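Local coordinates for trichothecene 3-O-acetyltransferase (PDB 2RKV), which transfers the acetyl group of acetyl coenzyme A to the 3-hydroxyl of trichothecene mycotoxins, as a member of the BAHD acyltransferase superfamily, at residues M412-K417 with F423-S428. Residues are numbered along the deposited sequence; the frame is centred on the assembly and turned at random.
Sequences MYFMPK and FCAALS. With ZBA (12,13-Epoxytrichothec-9-ene-3,4,8,15-tetrol-4,15-diacetate-8-isovalerate), chain D.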
loop_
_atom_site.group_PDB
_atom_site.type_symbol
_atom_site.label_atom_id
_atom_site.label_comp_id
_atom_site.label_asym_id
_atom_site.label_seq_id
_atom_site.Cartn_x
_atom_site.Cartn_y
_atom_site.Cartn_z
ATOM N N MET A 412 -6.610 2.082 6.024
ATOM C CA MET A 412 -5.930 1.047 6.793
ATOM C C MET A 412 -4.981 0.238 5.922
ATOM O O MET A 412 -5.215 0.090 4.724
ATOM C CB MET A 412 -6.939 0.098 7.441
ATOM C CG MET A 412 -8.008 0.788 8.244
ATOM S SD MET A 412 -9.143 -0.409 8.964
ATOM C CE MET A 412 -10.281 0.738 9.744
ATOM N N TYR A 413 -3.913 -0.266 6.541
ATOM C CA TYR A 413 -2.959 -1.168 5.880
ATOM C C TYR A 413 -2.651 -2.394 6.728
ATOM O O TYR A 413 -2.686 -2.332 7.966
ATOM C CB TYR A 413 -1.631 -0.450 5.597
ATOM C CG TYR A 413 -1.782 0.750 4.700
ATOM C CD1 TYR A 413 -1.927 2.033 5.232
ATOM C CD2 TYR A 413 -1.797 0.603 3.313
ATOM C CE1 TYR A 413 -2.091 3.146 4.398
ATOM C CE2 TYR A 413 -1.958 1.705 2.474
ATOM C CZ TYR A 413 -2.099 2.976 3.024
ATOM O OH TYR A 413 -2.265 4.061 2.184
ATOM N N PHE A 414 -2.346 -3.510 6.065
ATOM C CA PHE A 414 -1.625 -4.601 6.726
ATOM C C PHE A 414 -0.177 -4.533 6.257
ATOM O O PHE A 414 0.087 -4.430 5.053
ATOM C CB PHE A 414 -2.166 -5.992 6.371
ATOM C CG PHE A 414 -3.596 -6.248 6.802
ATOM C CD1 PHE A 414 -4.229 -5.437 7.736
ATOM C CD2 PHE A 414 -4.292 -7.333 6.271
ATOM C CE1 PHE A 414 -5.545 -5.703 8.132
ATOM C CE2 PHE A 414 -5.615 -7.593 6.653
ATOM C CZ PHE A 414 -6.236 -6.770 7.582
ATOM N N MET A 415 0.752 -4.602 7.203
ATOM C CA MET A 415 2.174 -4.668 6.864
ATOM C C MET A 415 2.523 -6.019 6.248
ATOM O O MET A 415 1.750 -6.975 6.367
ATOM C CB MET A 415 3.018 -4.440 8.122
ATOM C CG MET A 415 2.809 -3.068 8.789
ATOM S SD MET A 415 3.106 -1.675 7.663
ATOM C CE MET A 415 1.442 -1.274 7.134
ATOM N N PRO A 416 3.680 -6.107 5.564
ATOM C CA PRO A 416 4.146 -7.439 5.183
ATOM C C PRO A 416 4.214 -8.336 6.428
ATOM O O PRO A 416 4.701 -7.914 7.476
ATOM C CB PRO A 416 5.535 -7.172 4.576
ATOM C CG PRO A 416 5.459 -5.746 4.098
ATOM C CD PRO A 416 4.584 -5.035 5.096
ATOM N N LYS A 417 3.662 -9.540 6.314
ATOM C CA LYS A 417 3.582 -10.484 7.420
ATOM C C LYS A 417 4.987 -10.809 7.945
ATOM O O LYS A 417 5.888 -11.103 7.157
ATOM C CB LYS A 417 2.882 -11.761 6.931
ATOM C CG LYS A 417 2.545 -12.764 8.007
ATOM C CD LYS A 417 2.143 -14.116 7.389
ATOM C CE LYS A 417 3.365 -15.013 7.154
ATOM N NZ LYS A 417 3.986 -14.779 5.820
ATOM N N PHE A 423 0.946 -10.438 12.332
ATOM C CA PHE A 423 0.408 -9.354 11.516
ATOM C C PHE A 423 0.520 -8.021 12.239
ATOM O O PHE A 423 0.441 -7.950 13.473
ATOM C CB PHE A 423 -1.064 -9.588 11.174
ATOM C CG PHE A 423 -1.291 -10.343 9.885
ATOM C CD1 PHE A 423 -0.790 -11.639 9.710
ATOM C CD2 PHE A 423 -2.054 -9.778 8.861
ATOM C CE1 PHE A 423 -1.027 -12.343 8.520
ATOM C CE2 PHE A 423 -2.293 -10.478 7.668
ATOM C CZ PHE A 423 -1.775 -11.756 7.501
ATOM N N CYS A 424 0.672 -6.964 11.452
ATOM C CA CYS A 424 0.627 -5.605 11.974
ATOM C C CYS A 424 -0.330 -4.796 11.116
ATOM O O CYS A 424 -0.116 -4.645 9.907
ATOM C CB CYS A 424 2.014 -4.968 11.957
ATOM S SG CYS A 424 2.017 -3.247 12.542
ATOM N N ALA A 425 -1.403 -4.310 11.731
ATOM C CA ALA A 425 -2.379 -3.482 11.029
ATOM C C ALA A 425 -2.220 -2.009 11.396
ATOM O O ALA A 425 -2.184 -1.663 12.583
ATOM C CB ALA A 425 -3.818 -3.965 11.323
ATOM N N ALA A 426 -2.113 -1.152 10.380
ATOM C CA ALA A 426 -2.146 0.302 10.587
ATOM C C ALA A 426 -3.563 0.830 10.377
ATOM O O ALA A 426 -4.136 0.670 9.301
ATOM C CB ALA A 426 -1.172 1.002 9.646
ATOM N N LEU A 427 -4.125 1.437 11.420
ATOM C CA LEU A 427 -5.491 1.979 11.359
ATOM C C LEU A 427 -5.486 3.484 11.544
ATOM O O LEU A 427 -4.803 3.989 12.440
ATOM C CB LEU A 427 -6.363 1.353 12.456
ATOM C CG LEU A 427 -7.014 -0.001 12.150
ATOM C CD1 LEU A 427 -6.003 -1.113 11.889
ATOM C CD2 LEU A 427 -7.924 -0.386 13.293
ATOM N N SER A 428 -6.217 4.187 10.682
ATOM C CA SER A 428 -6.471 5.617 10.871
ATOM C C SER A 428 -7.952 5.807 11.155
ATOM O O SER A 428 -8.810 5.410 10.361
ATOM C CB SER A 428 -6.033 6.446 9.659
ATOM O OG SER A 428 -6.122 7.840 9.946
HETATM O O18 ZBA D . -7.168 7.875 0.388
HETATM C C44 ZBA D . -6.409 8.290 -0.389
HETATM C C45 ZBA D . -6.498 9.596 -1.091
HETATM C C46 ZBA D . -5.561 10.569 -0.542
HETATM C C48 ZBA D . -5.821 10.787 0.858
HETATM C C47 ZBA D . -5.615 11.963 -1.085
HETATM O O17 ZBA D . -5.306 7.607 -0.712
HETATM C C31 ZBA D . -4.916 6.430 0.013
HETATM C C30 ZBA D . -5.591 5.204 -0.504
HETATM C C32 ZBA D . -3.435 6.401 -0.048
HETATM C C39 ZBA D . -2.765 7.583 0.615
HETATM C C33 ZBA D . -2.795 5.452 -0.657
HETATM C C34 ZBA D . -3.438 4.296 -1.322
HETATM O O10 ZBA D . -3.356 3.231 -0.355
HETATM C C29 ZBA D . -4.917 4.517 -1.691
HETATM C C38 ZBA D . -4.973 5.432 -2.910
HETATM O O12 ZBA D . -6.192 6.157 -2.930
HETATM C C40 ZBA D . -6.829 6.408 -4.062
HETATM C C41 ZBA D . -8.077 7.215 -3.790
HETATM O O13 ZBA D . -6.533 6.068 -5.105
HETATM C C28 ZBA D . -5.582 3.117 -2.032
HETATM C C37 ZBA D . -7.022 3.222 -2.573
HETATM C C35 ZBA D . -5.472 2.263 -0.776
HETATM C C25 ZBA D . -4.008 2.038 -0.680
HETATM C C36 ZBA D . -6.468 1.968 0.214
HETATM O O11 ZBA D . -6.243 1.054 -0.833
HETATM C C27 ZBA D . -4.638 2.298 -2.974
HETATM C C26 ZBA D . -3.683 1.556 -2.058
HETATM O O16 ZBA D . -2.337 1.748 -2.394
HETATM O O14 ZBA D . -5.475 1.326 -3.610
HETATM C C42 ZBA D . -5.268 0.762 -4.793
HETATM O O15 ZBA D . -6.010 -0.042 -5.257
HETATM C C43 ZBA D . -4.031 1.206 -5.380
HETATM O O HOH W 1 0.679 -7.910 8.750
#
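Y413 and A426 face each other as a hydrogen-bonded pair in the antiparallel hairpin of 412-417 and 423-428. Y413 N reaches A426 O at 2.9 Å, and A426 N returns a bond of 2.7 Å to Y413 O. Beyond the paired strand residues, M415 N donates to C424 O at 2.8 Å, and a water continues the ladder, donating to M415 O and accepting from C424 N. On the face bearing F414, the F423 ring turns its edge to the F414 ring in an offset T-shaped pair, planes at 76°, with F423 CE2 4.0 Å from F414 CD2. F414 CD1 also rests against A425 CB, while the aliphatic part of K417 crosses the F423 ring obliquely, CG 3.6 Å from F423 CE1. Farther along, the extended M412 chain brings SD to L427 CG. On the other face M415 packs CG on C424 CB. From this face the Y413 ring leads away from 423-428, its CG anti to the carbonyl carbon (chi1 -60°), and OH donates a 2.9 Å hydrogen bond to O10 of the bound T-2 toxin, which is also hydrogen-bonded to H156 NE2. The hairpin pairing thus holds the backbone from which a ring of the toxin pocket projects. The hairpin lies inside a mixed sheet: strand 375-379 flanks M412 and F414, strand 229-236 borders 423-428, and helix 261-277 packs over M412 and F414.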